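Local coordinates for tetratricopeptide TPR_2 repeat protein (Thermobaculum terrenum, PDB 5DJS) that belongs to glycosyltransferase family 41, with tetratricopeptide repeats preceding a GT-B fold that holds uridine-5'-diphosphate in its pocket, at residues C311-D316 and S495-D500; R363-G368 and S396-T401; D402-Y407 and S425-W430; N408-A413 and M431-V436. The protein carries 1 engineered substitution. All blocks are in the same frame, centred on the assembly; numbering follows the deposited sequence.

Interaction 1: residues C311-D316 and S495-D500; sequences CNPPPD and SVSMSD
C311, at the start of the loop 311-316, is pinned to the helix by its backbone N-H, which points at OD2 of D500 (N to OD2 2.6 Å, 153° at the hydrogen) almost along the C-O axis. D500 reaches it with CG anti to the backbone N (chi1 -159°), while its OD1 forms a salt bridge with R306. Beside this bond the packing is close: CG1 of V496 lies 4.0 Å from CB of C311 and also meets the C311 carbonyl, whose oxygen accepts from W430 NE1. The loop leads from strand 300-304 of one parallel sheet to strand 332-335 of the next, so the contact ties the linker between the two Rossmann-like halves of the GT-B fold to the long C-terminal helix 479-521. Outward the grip loosens. CB of N312 comes within 3.5 Å of V496 O, and CG and CD of P313 meet OG of exposed S497 (both 3.4 Å), a hydroxyl already bonded to L493 O. P315 and D316, beyond, are exposed.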
loop_
_atom_site.group_PDB
_atom_site.type_symbol
_atom_site.label_atom_id
_atom_site.label_comp_id
_atom_site.label_asym_id
_atom_site.label_seq_id
_atom_site.Cartn_x
_atom_site.Cartn_y
_atom_site.Cartn_z
ATOM N N CYS A 311 -5.372 15.678 -1.642
ATOM C CA CYS A 311 -6.087 15.315 -2.882
ATOM C C CYS A 311 -5.755 16.146 -4.145
ATOM O O CYS A 311 -6.373 15.943 -5.201
ATOM C CB CYS A 311 -7.588 15.384 -2.614
ATOM S SG CYS A 311 -8.137 14.289 -1.291
ATOM N N ASN A 312 -4.796 17.066 -4.062
ATOM C CA ASN A 312 -4.420 17.861 -5.243
ATOM C C ASN A 312 -3.741 16.994 -6.308
ATOM O O ASN A 312 -2.852 16.211 -5.980
ATOM C CB ASN A 312 -3.521 19.049 -4.856
ATOM C CG ASN A 312 -2.171 18.614 -4.317
ATOM O OD1 ASN A 312 -2.102 17.862 -3.354
ATOM N ND2 ASN A 312 -1.099 19.056 -4.954
ATOM N N PRO A 313 -4.145 17.131 -7.586
ATOM C CA PRO A 313 -3.640 16.236 -8.627
ATOM C C PRO A 313 -2.284 16.660 -9.163
ATOM O O PRO A 313 -1.896 17.805 -8.977
ATOM C CB PRO A 313 -4.676 16.398 -9.726
ATOM C CG PRO A 313 -5.014 17.847 -9.646
ATOM C CD PRO A 313 -4.975 18.198 -8.175
ATOM N N PRO A 314 -1.581 15.757 -9.862
ATOM C CA PRO A 314 -0.306 16.151 -10.457
ATOM C C PRO A 314 -0.495 17.153 -11.611
ATOM O O PRO A 314 -1.618 17.319 -12.111
ATOM C CB PRO A 314 0.276 14.819 -10.956
ATOM C CG PRO A 314 -0.915 13.964 -11.206
ATOM C CD PRO A 314 -1.913 14.348 -10.151
ATOM N N PRO A 315 0.595 17.826 -12.028
ATOM C CA PRO A 315 0.475 18.795 -13.119
ATOM C C PRO A 315 0.181 18.146 -14.485
ATOM O O PRO A 315 -0.599 18.697 -15.260
ATOM C CB PRO A 315 1.837 19.503 -13.111
ATOM C CG PRO A 315 2.785 18.497 -12.542
ATOM C CD PRO A 315 1.992 17.678 -11.565
ATOM N N ASP A 316 0.763 16.974 -14.752
ATOM C CA ASP A 316 0.630 16.290 -16.054
ATOM C C ASP A 316 -0.665 15.451 -16.199
ATOM O O ASP A 316 -0.638 14.352 -16.769
ATOM C CB ASP A 316 1.891 15.430 -16.328
ATOM C CG ASP A 316 2.088 14.294 -15.308
ATOM O OD1 ASP A 316 1.612 14.418 -14.158
ATOM O OD2 ASP A 316 2.726 13.277 -15.657
ATOM N N SER A 495 -11.279 23.124 -7.194
ATOM C CA SER A 495 -11.180 23.542 -5.781
ATOM C C SER A 495 -9.984 22.904 -5.072
ATOM O O SER A 495 -9.213 23.575 -4.388
ATOM C CB SER A 495 -12.467 23.161 -5.044
ATOM O OG SER A 495 -12.301 23.190 -3.648
ATOM N N VAL A 496 -9.849 21.599 -5.274
ATOM C CA VAL A 496 -8.773 20.794 -4.702
ATOM C C VAL A 496 -7.413 21.097 -5.350
ATOM O O VAL A 496 -6.387 21.089 -4.664
ATOM C CB VAL A 496 -9.167 19.282 -4.751
ATOM C CG1 VAL A 496 -8.054 18.374 -5.237
ATOM C CG2 VAL A 496 -9.712 18.830 -3.400
ATOM N N SER A 497 -7.400 21.356 -6.660
ATOM C CA SER A 497 -6.171 21.781 -7.367
ATOM C C SER A 497 -5.569 23.076 -6.795
ATOM O O SER A 497 -4.353 23.277 -6.827
ATOM C CB SER A 497 -6.439 21.999 -8.870
ATOM O OG SER A 497 -6.756 20.800 -9.550
ATOM N N MET A 498 -6.437 23.945 -6.287
ATOM C CA MET A 498 -6.058 25.280 -5.874
ATOM C C MET A 498 -5.623 25.315 -4.411
ATOM O O MET A 498 -4.530 25.785 -4.110
ATOM C CB MET A 498 -7.243 26.226 -6.114
ATOM C CG MET A 498 -6.893 27.703 -6.241
ATOM S SD MET A 498 -8.357 28.755 -6.108
ATOM C CE MET A 498 -9.434 28.108 -7.397
ATOM N N SER A 499 -6.464 24.805 -3.514
ATOM C CA SER A 499 -6.256 24.968 -2.068
ATOM C C SER A 499 -5.687 23.743 -1.320
ATOM O O SER A 499 -5.014 23.916 -0.302
ATOM C CB SER A 499 -7.568 25.410 -1.403
ATOM O OG SER A 499 -8.523 24.372 -1.408
ATOM N N ASP A 500 -5.927 22.529 -1.822
ATOM C CA ASP A 500 -5.840 21.307 -0.986
ATOM C C ASP A 500 -4.445 20.914 -0.503
ATOM O O ASP A 500 -4.303 20.414 0.615
ATOM C CB ASP A 500 -6.477 20.120 -1.703
ATOM C CG ASP A 500 -6.868 19.027 -0.760
ATOM O OD1 ASP A 500 -7.727 19.281 0.096
ATOM O OD2 ASP A 500 -6.329 17.911 -0.859
#

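Interaction 2: residues R363-G368 and S396-T401; sequences RLIATG and SPMPRT. With UDP (uridine-5'-diphosphate), chain E.
With CG beside the backbone N (chi1 -62°) and a bend at the sulphur (chi3 -78°), M398 swings CE onto I365. CE of M398 meets CD1 of I365, the end of an extended branch (chi2 166°), at 3.7 Å, the two chains crossing at about a right angle. CG2 of I365 also lies against CE and faces O4 of UDP at 3.7 Å. On the neighbouring side P397 brings CD to 3.5 Å from A366 O and CG to 4.0 Å from CG2 of T367, whose OG1 is bonded to Y59. The backbone of M398 reads the base: N3 of UDP donates to M398 O (2.9 Å), and M398 N gives a weak bond to O4 (3.4 Å). CD of R400 is 3.6 Å from O2' of UDP, and the guanidinium meets that hydroxyl at its edge. Loops leaving the C-terminal ends of parallel strands thus form the uracil end of the nucleotide pocket, as in the C-terminal half of GT-B proteins.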
loop_
_atom_site.group_PDB
_atom_site.type_symbol
_atom_site.label_atom_id
_atom_site.label_comp_id
_atom_site.label_asym_id
_atom_site.label_seq_id
_atom_site.Cartn_x
_atom_site.Cartn_y
_atom_site.Cartn_z
ATOM N N ARG A 363 -14.182 -3.573 -16.482
ATOM C CA ARG A 363 -12.821 -3.318 -16.949
ATOM C C ARG A 363 -11.841 -3.329 -15.773
ATOM O O ARG A 363 -11.842 -2.406 -14.959
ATOM C CB ARG A 363 -12.792 -1.951 -17.626
ATOM C CG ARG A 363 -11.463 -1.560 -18.264
ATOM C CD ARG A 363 -11.431 -1.849 -19.754
ATOM N NE ARG A 363 -10.790 -0.759 -20.492
ATOM C CZ ARG A 363 -11.418 0.244 -21.116
ATOM N NH1 ARG A 363 -12.752 0.340 -21.135
ATOM N NH2 ARG A 363 -10.693 1.173 -21.738
ATOM N N LEU A 364 -11.012 -4.368 -15.686
ATOM C CA LEU A 364 -9.977 -4.457 -14.651
ATOM C C LEU A 364 -8.610 -4.188 -15.254
ATOM O O LEU A 364 -8.312 -4.641 -16.364
ATOM C CB LEU A 364 -9.981 -5.829 -13.979
ATOM C CG LEU A 364 -11.316 -6.363 -13.477
ATOM C CD1 LEU A 364 -11.114 -7.712 -12.804
ATOM C CD2 LEU A 364 -11.978 -5.386 -12.517
ATOM N N ILE A 365 -7.791 -3.433 -14.528
ATOM C CA ILE A 365 -6.406 -3.172 -14.924
ATOM C C ILE A 365 -5.531 -3.311 -13.691
ATOM O O ILE A 365 -5.702 -2.577 -12.710
ATOM C CB ILE A 365 -6.209 -1.760 -15.507
ATOM C CG1 ILE A 365 -7.112 -1.533 -16.727
ATOM C CG2 ILE A 365 -4.753 -1.566 -15.914
ATOM C CD1 ILE A 365 -7.226 -0.084 -17.144
ATOM N N ALA A 366 -4.580 -4.236 -13.754
ATOM C CA ALA A 366 -3.738 -4.578 -12.603
ATOM C C ALA A 366 -2.535 -5.420 -13.035
ATOM O O ALA A 366 -2.477 -5.929 -14.161
ATOM C CB ALA A 366 -4.549 -5.323 -11.552
ATOM N N THR A 367 -1.583 -5.568 -12.126
ATOM C CA THR A 367 -0.381 -6.350 -12.382
ATOM C C THR A 367 -0.762 -7.801 -12.236
ATOM O O THR A 367 -1.481 -8.144 -11.300
ATOM C CB THR A 367 0.699 -6.049 -11.344
ATOM O OG1 THR A 367 0.140 -6.258 -10.044
ATOM C CG2 THR A 367 1.176 -4.609 -11.459
ATOM N N GLY A 368 -0.289 -8.639 -13.155
ATOM C CA GLY A 368 -0.651 -10.055 -13.182
ATOM C C GLY A 368 -1.601 -10.407 -14.303
ATOM O O GLY A 368 -1.635 -11.560 -14.731
ATOM N N SER A 396 -3.254 -5.550 -19.136
ATOM C CA SER A 396 -1.931 -5.507 -18.524
ATOM C C SER A 396 -1.659 -4.089 -18.008
ATOM O O SER A 396 -2.211 -3.129 -18.542
ATOM C CB SER A 396 -0.865 -5.917 -19.549
ATOM O OG SER A 396 -1.295 -7.037 -20.305
ATOM N N PRO A 397 -0.795 -3.950 -16.985
ATOM C CA PRO A 397 -0.595 -2.629 -16.372
ATOM C C PRO A 397 0.123 -1.606 -17.274
ATOM O O PRO A 397 0.856 -1.989 -18.194
ATOM C CB PRO A 397 0.236 -2.946 -15.119
ATOM C CG PRO A 397 0.982 -4.186 -15.468
ATOM C CD PRO A 397 0.100 -4.971 -16.403
ATOM N N MET A 398 -0.108 -0.322 -16.985
ATOM C CA MET A 398 0.356 0.805 -17.802
ATOM C C MET A 398 1.073 1.877 -16.988
ATOM O O MET A 398 0.922 1.928 -15.764
ATOM C CB MET A 398 -0.848 1.502 -18.413
ATOM C CG MET A 398 -1.676 0.652 -19.345
ATOM S SD MET A 398 -3.102 1.598 -19.881
ATOM C CE MET A 398 -4.144 1.466 -18.460
ATOM N N PRO A 399 1.818 2.775 -17.672
ATOM C CA PRO A 399 2.291 4.010 -17.035
ATOM C C PRO A 399 1.151 4.820 -16.399
ATOM O O PRO A 399 -0.017 4.637 -16.756
ATOM C CB PRO A 399 2.929 4.785 -18.197
ATOM C CG PRO A 399 3.377 3.733 -19.156
ATOM C CD PRO A 399 2.396 2.598 -19.023
ATOM N N ARG A 400 1.508 5.700 -15.466
ATOM C CA ARG A 400 0.537 6.460 -14.653
ATOM C C ARG A 400 -0.460 7.287 -15.489
ATOM O O ARG A 400 -1.666 7.113 -15.337
ATOM C CB ARG A 400 1.292 7.344 -13.642
ATOM C CG ARG A 400 0.502 8.455 -12.948
ATOM C CD ARG A 400 0.091 8.166 -11.504
ATOM N NE ARG A 400 0.319 9.358 -10.666
ATOM C CZ ARG A 400 -0.323 9.668 -9.537
ATOM N NH1 ARG A 400 -1.286 8.890 -9.043
ATOM N NH2 ARG A 400 0.001 10.788 -8.888
ATOM N N THR A 401 0.034 8.171 -16.356
ATOM C CA THR A 401 -0.844 9.024 -17.179
ATOM C C THR A 401 -1.640 8.239 -18.223
ATOM O O THR A 401 -2.759 8.632 -18.559
ATOM C CB THR A 401 -0.082 10.153 -17.912
ATOM O OG1 THR A 401 0.989 9.596 -18.677
ATOM C CG2 THR A 401 0.467 11.183 -16.922
HETATM N N1 UDP E . -0.824 1.959 -11.270
HETATM C C2 UDP E . -0.167 1.945 -12.534
HETATM N N3 UDP E . -0.478 1.000 -13.441
HETATM C C4 UDP E . -1.405 0.065 -13.177
HETATM C C5 UDP E . -2.071 0.048 -11.959
HETATM C C6 UDP E . -1.760 1.016 -11.011
HETATM O O2 UDP E . 0.706 2.796 -12.829
HETATM O O4 UDP E . -1.679 -0.799 -14.025
HETATM C "C1'" UDP E . -0.492 2.997 -10.270
HETATM C "C2'" UDP E . -1.710 3.870 -10.032
HETATM O "O2'" UDP E . -1.258 5.226 -10.025
HETATM C "C3'" UDP E . -2.279 3.377 -8.707
HETATM C "C4'" UDP E . -1.102 2.727 -7.982
HETATM O "O4'" UDP E . -0.115 2.461 -8.990
HETATM O "O3'" UDP E . -2.852 4.421 -7.932
HETATM C "C5'" UDP E . -1.401 1.419 -7.248
HETATM O "O5'" UDP E . -2.707 1.376 -6.676
HETATM P PA UDP E . -3.302 -0.038 -6.154
HETATM O O1A UDP E . -2.369 -0.535 -5.075
HETATM O O2A UDP E . -3.572 -0.884 -7.377
HETATM O O3A UDP E . -4.748 0.263 -5.490
HETATM P PB UDP E . -5.012 1.332 -4.307
HETATM O O1B UDP E . -4.336 2.604 -4.728
HETATM O O2B UDP E . -6.497 1.488 -4.309
HETATM O O3B UDP E . -4.453 0.683 -3.064
#

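Interaction 3: residues D402-Y407 and S425-W430; sequences DLLATY and SLEALW. With UDP (uridine-5'-diphosphate), chain E.
The Y407 ring lies with one face on the helix 423-430: CA of A428 sits over it in a CH-pi contact, 3.7 Å from the ring centroid and 17° off the normal, and E427 O lies over the same face. At the ring edge, in plane, is L404 O, and F336 meets the ring with planes inclined at about 50°. The second flat group, W430, carries CG of L426 from its own helix over one face, towards the rim. Y407 CE1 also touches CB of A428. Helix 400-405 and helix 423-430 meet here beside the nucleotide pocket in the C-terminal half of the GT-B fold, where a glutamate commonly holds the ribose; E427 does so in this protein. Its chain runs extended beyond CG (chi2 172°), with CD1 of L404 3.6 Å from E427 CB. OE2 takes a hydrogen bond from O2' of UDP (2.4 Å) and a salt bridge from R400 NH1, a pairing that would favour the ionised carboxylate; O3' makes only a weak bond with the carboxylate. CD2 of L403 lies 3.9 Å from both C2' of UDP and E427 OE1.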
loop_
_atom_site.group_PDB
_atom_site.type_symbol
_atom_site.label_atom_id
_atom_site.label_comp_id
_atom_site.label_asym_id
_atom_site.label_seq_id
_atom_site.Cartn_x
_atom_site.Cartn_y
_atom_site.Cartn_z
ATOM N N ASP A 402 -1.064 7.152 -18.743
ATOM C CA ASP A 402 -1.797 6.244 -19.630
ATOM C C ASP A 402 -2.985 5.604 -18.904
ATOM O O ASP A 402 -4.050 5.441 -19.500
ATOM C CB ASP A 402 -0.879 5.153 -20.216
ATOM C CG ASP A 402 0.113 5.697 -21.253
ATOM O OD1 ASP A 402 0.278 6.927 -21.351
ATOM O OD2 ASP A 402 0.736 4.886 -21.971
ATOM N N LEU A 403 -2.805 5.255 -17.628
ATOM C CA LEU A 403 -3.885 4.662 -16.825
ATOM C C LEU A 403 -4.958 5.683 -16.484
ATOM O O LEU A 403 -6.152 5.396 -16.598
ATOM C CB LEU A 403 -3.348 4.035 -15.536
ATOM C CG LEU A 403 -4.379 3.350 -14.617
ATOM C CD1 LEU A 403 -4.606 1.887 -14.991
ATOM C CD2 LEU A 403 -3.961 3.473 -13.161
ATOM N N LEU A 404 -4.534 6.858 -16.040
ATOM C CA LEU A 404 -5.454 7.986 -15.847
ATOM C C LEU A 404 -6.333 8.243 -17.094
ATOM O O LEU A 404 -7.552 8.423 -16.988
ATOM C CB LEU A 404 -4.670 9.258 -15.477
ATOM C CG LEU A 404 -4.448 9.716 -14.021
ATOM C CD1 LEU A 404 -4.934 8.739 -12.967
ATOM C CD2 LEU A 404 -2.985 10.074 -13.790
ATOM N N ALA A 405 -5.705 8.233 -18.267
ATOM C CA ALA A 405 -6.399 8.471 -19.534
ATOM C C ALA A 405 -7.494 7.438 -19.828
ATOM O O ALA A 405 -8.506 7.803 -20.419
ATOM C CB ALA A 405 -5.401 8.543 -20.694
ATOM N N THR A 406 -7.318 6.176 -19.405
ATOM C CA THR A 406 -8.341 5.123 -19.638
ATOM C C THR A 406 -9.577 5.252 -18.743
ATOM O O THR A 406 -10.532 4.511 -18.926
ATOM C CB THR A 406 -7.800 3.667 -19.499
ATOM O OG1 THR A 406 -7.405 3.418 -18.146
ATOM C CG2 THR A 406 -6.636 3.395 -20.453
ATOM N N TYR A 407 -9.560 6.152 -17.763
ATOM C CA TYR A 407 -10.797 6.504 -17.045
ATOM C C TYR A 407 -11.824 7.223 -17.929
ATOM O O TYR A 407 -13.026 7.175 -17.642
ATOM C CB TYR A 407 -10.509 7.357 -15.808
ATOM C CG TYR A 407 -10.170 6.557 -14.575
ATOM C CD1 TYR A 407 -11.159 5.866 -13.879
ATOM C CD2 TYR A 407 -8.859 6.507 -14.085
ATOM C CE1 TYR A 407 -10.858 5.145 -12.735
ATOM C CE2 TYR A 407 -8.547 5.779 -12.941
ATOM C CZ TYR A 407 -9.554 5.107 -12.271
ATOM O OH TYR A 407 -9.254 4.392 -11.149
ATOM N N SER A 425 -9.101 5.156 -6.262
ATOM C CA SER A 425 -10.361 5.895 -6.091
ATOM C C SER A 425 -10.175 7.390 -6.307
ATOM O O SER A 425 -10.977 8.023 -7.001
ATOM C CB SER A 425 -10.953 5.641 -4.712
ATOM O OG SER A 425 -10.998 4.255 -4.494
ATOM N N LEU A 426 -9.110 7.940 -5.721
ATOM C CA LEU A 426 -8.783 9.345 -5.902
ATOM C C LEU A 426 -8.465 9.637 -7.373
ATOM O O LEU A 426 -8.909 10.650 -7.915
ATOM C CB LEU A 426 -7.618 9.746 -5.001
ATOM C CG LEU A 426 -7.128 11.187 -5.115
ATOM C CD1 LEU A 426 -8.181 12.173 -4.643
ATOM C CD2 LEU A 426 -5.856 11.347 -4.307
ATOM N N GLU A 427 -7.718 8.743 -8.014
ATOM C CA GLU A 427 -7.412 8.886 -9.434
ATOM C C GLU A 427 -8.663 8.927 -10.301
ATOM O O GLU A 427 -8.713 9.680 -11.272
ATOM C CB GLU A 427 -6.489 7.759 -9.905
ATOM C CG GLU A 427 -5.043 7.939 -9.459
ATOM C CD GLU A 427 -4.171 6.740 -9.751
ATOM O OE1 GLU A 427 -4.701 5.626 -10.000
ATOM O OE2 GLU A 427 -2.941 6.923 -9.729
ATOM N N ALA A 428 -9.657 8.110 -9.957
ATOM C CA ALA A 428 -10.935 8.085 -10.671
ATOM C C ALA A 428 -11.621 9.441 -10.575
ATOM O O ALA A 428 -11.958 10.044 -11.599
ATOM C CB ALA A 428 -11.844 6.987 -10.123
ATOM N N LEU A 429 -11.792 9.927 -9.348
ATOM C CA LEU A 429 -12.402 11.240 -9.120
ATOM C C LEU A 429 -11.675 12.353 -9.889
ATOM O O LEU A 429 -12.327 13.185 -10.510
ATOM C CB LEU A 429 -12.465 11.586 -7.623
ATOM C CG LEU A 429 -13.214 10.662 -6.644
ATOM C CD1 LEU A 429 -13.510 11.400 -5.347
ATOM C CD2 LEU A 429 -14.499 10.088 -7.212
ATOM N N TRP A 430 -10.343 12.346 -9.883
ATOM C CA TRP A 430 -9.554 13.308 -10.684
ATOM C C TRP A 430 -9.948 13.346 -12.172
ATOM O O TRP A 430 -9.838 14.401 -12.816
ATOM C CB TRP A 430 -8.042 13.022 -10.597
ATOM C CG TRP A 430 -7.355 13.400 -9.298
ATOM C CD1 TRP A 430 -7.787 14.291 -8.348
ATOM C CD2 TRP A 430 -6.084 12.917 -8.844
ATOM N NE1 TRP A 430 -6.874 14.369 -7.325
ATOM C CE2 TRP A 430 -5.819 13.537 -7.604
ATOM C CE3 TRP A 430 -5.150 12.005 -9.358
ATOM C CZ2 TRP A 430 -4.653 13.273 -6.868
ATOM C CZ3 TRP A 430 -3.983 11.750 -8.629
ATOM C CH2 TRP A 430 -3.748 12.382 -7.400
HETATM N N1 UDP E . -0.824 1.959 -11.270
HETATM C C2 UDP E . -0.167 1.945 -12.534
HETATM N N3 UDP E . -0.478 1.000 -13.441
HETATM C C4 UDP E . -1.405 0.065 -13.177
HETATM C C5 UDP E . -2.071 0.048 -11.959
HETATM C C6 UDP E . -1.760 1.016 -11.011
HETATM O O2 UDP E . 0.706 2.796 -12.829
HETATM O O4 UDP E . -1.679 -0.799 -14.025
HETATM C "C1'" UDP E . -0.492 2.997 -10.270
HETATM C "C2'" UDP E . -1.710 3.870 -10.032
HETATM O "O2'" UDP E . -1.258 5.226 -10.025
HETATM C "C3'" UDP E . -2.279 3.377 -8.707
HETATM C "C4'" UDP E . -1.102 2.727 -7.982
HETATM O "O4'" UDP E . -0.115 2.461 -8.990
HETATM O "O3'" UDP E . -2.852 4.421 -7.932
HETATM C "C5'" UDP E . -1.401 1.419 -7.248
HETATM O "O5'" UDP E . -2.707 1.376 -6.676
HETATM P PA UDP E . -3.302 -0.038 -6.154
HETATM O O1A UDP E . -2.369 -0.535 -5.075
HETATM O O2A UDP E . -3.572 -0.884 -7.377
HETATM O O3A UDP E . -4.748 0.263 -5.490
HETATM P PB UDP E . -5.012 1.332 -4.307
HETATM O O1B UDP E . -4.336 2.604 -4.728
HETATM O O2B UDP E . -6.497 1.488 -4.309
HETATM O O3B UDP E . -4.453 0.683 -3.064
#

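Interaction 4: residues N408-A413 and M431-V436; sequences NDIDVA and MGVPVV
A413 O is the best-held polar atom, gripped twice from the same strand: V436 N donates to it (2.9 Å, 165° at the hydrogen) in the carbonyl plane, and the CA of V435 adds a CA-H...O contact at 3.3 Å. A413 N, facing the same strand, donates to P434 O (2.8 Å, 164°), nearly along its C=O axis, so that A413 bridges P434 and V436 in parallel register opposite V435. CB of A413 and CG2 of V435 meet at 3.9 Å on the face packed by helix 423-430. On the opposite face CG1 of V412 and CG2 of V436 cross obliquely at 3.8 Å, next to helix 465-477. Before the strands, V433 turns CG1 anti to its backbone N (chi1 -179°), where it packs 3.6 Å from A413 N and also touches CG2 of I410. The P434 ring brings CD up to the D411 carbonyl (CD to O 3.3 Å), while the D411 carboxylate is bonded to V332 N. At the far end the bent chain of M431 brings CE to OD1 of N408, an oxygen that accepts from A321 N. G432, at positive phi, is the C-prime residue of a Schellman motif that ends helix 423-430 and turns the chain into its strand. Strand 412-414, helix 423-430 and strand 435-438 make a beta-alpha-beta crossover of the kind from which Rossmann-like sheets are built.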
loop_
_atom_site.group_PDB
_atom_site.type_symbol
_atom_site.label_atom_id
_atom_site.label_comp_id
_atom_site.label_asym_id
_atom_site.label_seq_id
_atom_site.Cartn_x
_atom_site.Cartn_y
_atom_site.Cartn_z
ATOM N N ASN A 408 -11.351 7.883 -18.990
ATOM C CA ASN A 408 -12.238 8.498 -19.989
ATOM C C ASN A 408 -13.200 7.507 -20.632
ATOM O O ASN A 408 -14.318 7.892 -20.992
ATOM C CB ASN A 408 -11.432 9.195 -21.092
ATOM C CG ASN A 408 -10.831 10.515 -20.636
ATOM O OD1 ASN A 408 -11.413 11.219 -19.814
ATOM N ND2 ASN A 408 -9.678 10.872 -21.197
ATOM N N ASP A 409 -12.763 6.247 -20.761
ATOM C CA ASP A 409 -13.598 5.157 -21.275
ATOM C C ASP A 409 -14.409 4.408 -20.203
ATOM O O ASP A 409 -15.021 3.388 -20.521
ATOM C CB ASP A 409 -12.721 4.173 -22.059
ATOM C CG ASP A 409 -11.897 4.858 -23.161
ATOM O OD1 ASP A 409 -12.309 5.929 -23.661
ATOM O OD2 ASP A 409 -10.830 4.324 -23.525
ATOM N N ILE A 410 -14.439 4.921 -18.966
ATOM C CA ILE A 410 -15.164 4.301 -17.844
ATOM C C ILE A 410 -16.265 5.239 -17.371
ATOM O O ILE A 410 -16.020 6.418 -17.138
ATOM C CB ILE A 410 -14.235 4.032 -16.628
ATOM C CG1 ILE A 410 -13.022 3.182 -17.026
ATOM C CG2 ILE A 410 -14.983 3.359 -15.469
ATOM C CD1 ILE A 410 -13.340 1.785 -17.516
ATOM N N ASP A 411 -17.459 4.695 -17.175
ATOM C CA ASP A 411 -18.608 5.479 -16.709
ATOM C C ASP A 411 -18.680 5.540 -15.185
ATOM O O ASP A 411 -18.977 6.590 -14.613
ATOM C CB ASP A 411 -19.912 4.886 -17.256
ATOM C CG ASP A 411 -19.911 4.783 -18.765
ATOM O OD1 ASP A 411 -19.774 5.836 -19.418
ATOM O OD2 ASP A 411 -20.030 3.654 -19.295
ATOM N N VAL A 412 -18.440 4.399 -14.543
ATOM C CA VAL A 412 -18.519 4.247 -13.088
ATOM C C VAL A 412 -17.353 3.383 -12.606
ATOM O O VAL A 412 -17.051 2.355 -13.220
ATOM C CB VAL A 412 -19.831 3.543 -12.685
ATOM C CG1 VAL A 412 -19.884 3.270 -11.182
ATOM C CG2 VAL A 412 -21.039 4.356 -13.140
ATOM N N ALA A 413 -16.719 3.787 -11.503
ATOM C CA ALA A 413 -15.674 2.978 -10.863
ATOM C C ALA A 413 -16.231 2.217 -9.671
ATOM O O ALA A 413 -17.050 2.744 -8.916
ATOM C CB ALA A 413 -14.528 3.852 -10.424
ATOM N N MET A 431 -10.381 12.196 -12.704
ATOM C CA MET A 431 -10.867 12.063 -14.089
ATOM C C MET A 431 -12.404 12.130 -14.239
ATOM O O MET A 431 -12.961 11.697 -15.256
ATOM C CB MET A 431 -10.335 10.751 -14.680
ATOM C CG MET A 431 -8.818 10.640 -14.684
ATOM S SD MET A 431 -7.991 12.010 -15.517
ATOM C CE MET A 431 -8.587 11.844 -17.200
ATOM N N GLY A 432 -13.087 12.685 -13.241
ATOM C CA GLY A 432 -14.527 12.855 -13.302
ATOM C C GLY A 432 -15.344 11.584 -13.379
ATOM O O GLY A 432 -16.446 11.606 -13.930
ATOM N N VAL A 433 -14.814 10.492 -12.821
ATOM C CA VAL A 433 -15.510 9.212 -12.754
ATOM C C VAL A 433 -15.952 9.006 -11.302
ATOM O O VAL A 433 -15.115 9.067 -10.399
ATOM C CB VAL A 433 -14.596 8.050 -13.206
ATOM C CG1 VAL A 433 -15.330 6.708 -13.149
ATOM C CG2 VAL A 433 -14.091 8.290 -14.620
ATOM N N PRO A 434 -17.258 8.757 -11.069
ATOM C CA PRO A 434 -17.694 8.432 -9.714
ATOM C C PRO A 434 -17.248 7.028 -9.279
ATOM O O PRO A 434 -16.981 6.162 -10.130
ATOM C CB PRO A 434 -19.229 8.516 -9.787
ATOM C CG PRO A 434 -19.590 8.547 -11.228
ATOM C CD PRO A 434 -18.344 8.602 -12.051
ATOM N N VAL A 435 -17.181 6.824 -7.959
ATOM C CA VAL A 435 -16.704 5.583 -7.353
ATOM C C VAL A 435 -17.750 5.085 -6.367
ATOM O O VAL A 435 -18.135 5.831 -5.467
ATOM C CB VAL A 435 -15.377 5.811 -6.595
ATOM C CG1 VAL A 435 -14.850 4.512 -5.994
ATOM C CG2 VAL A 435 -14.323 6.421 -7.514
ATOM N N VAL A 436 -18.194 3.836 -6.529
ATOM C CA VAL A 436 -19.099 3.194 -5.571
ATOM C C VAL A 436 -18.251 2.363 -4.597
ATOM O O VAL A 436 -17.304 1.696 -5.019
ATOM C CB VAL A 436 -20.121 2.281 -6.273
ATOM C CG1 VAL A 436 -21.185 1.790 -5.291
ATOM C CG2 VAL A 436 -20.784 3.008 -7.449
#

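In the fold
From the N terminus, 311-316 comes first and its loop is closed last, by 495-500, so interaction 1 encloses the other three and ties the linker between the two sheets to the C-terminal helix. Interaction 2 opens at strand 361-365 and closes at 396-401, where helix 400-405 begins and carries the chain into interaction 3. Interactions 3 and 4 cross: 402-407 and 408-413 follow each other, then 425-430 and 431-436 answer in the same order, joining helix to helix and strand to strand, with V433 N probably bonded to A428 O between them. Interactions 2 and 3 share UDP and meet through R400 and E427; W430 links interaction 3 to C311.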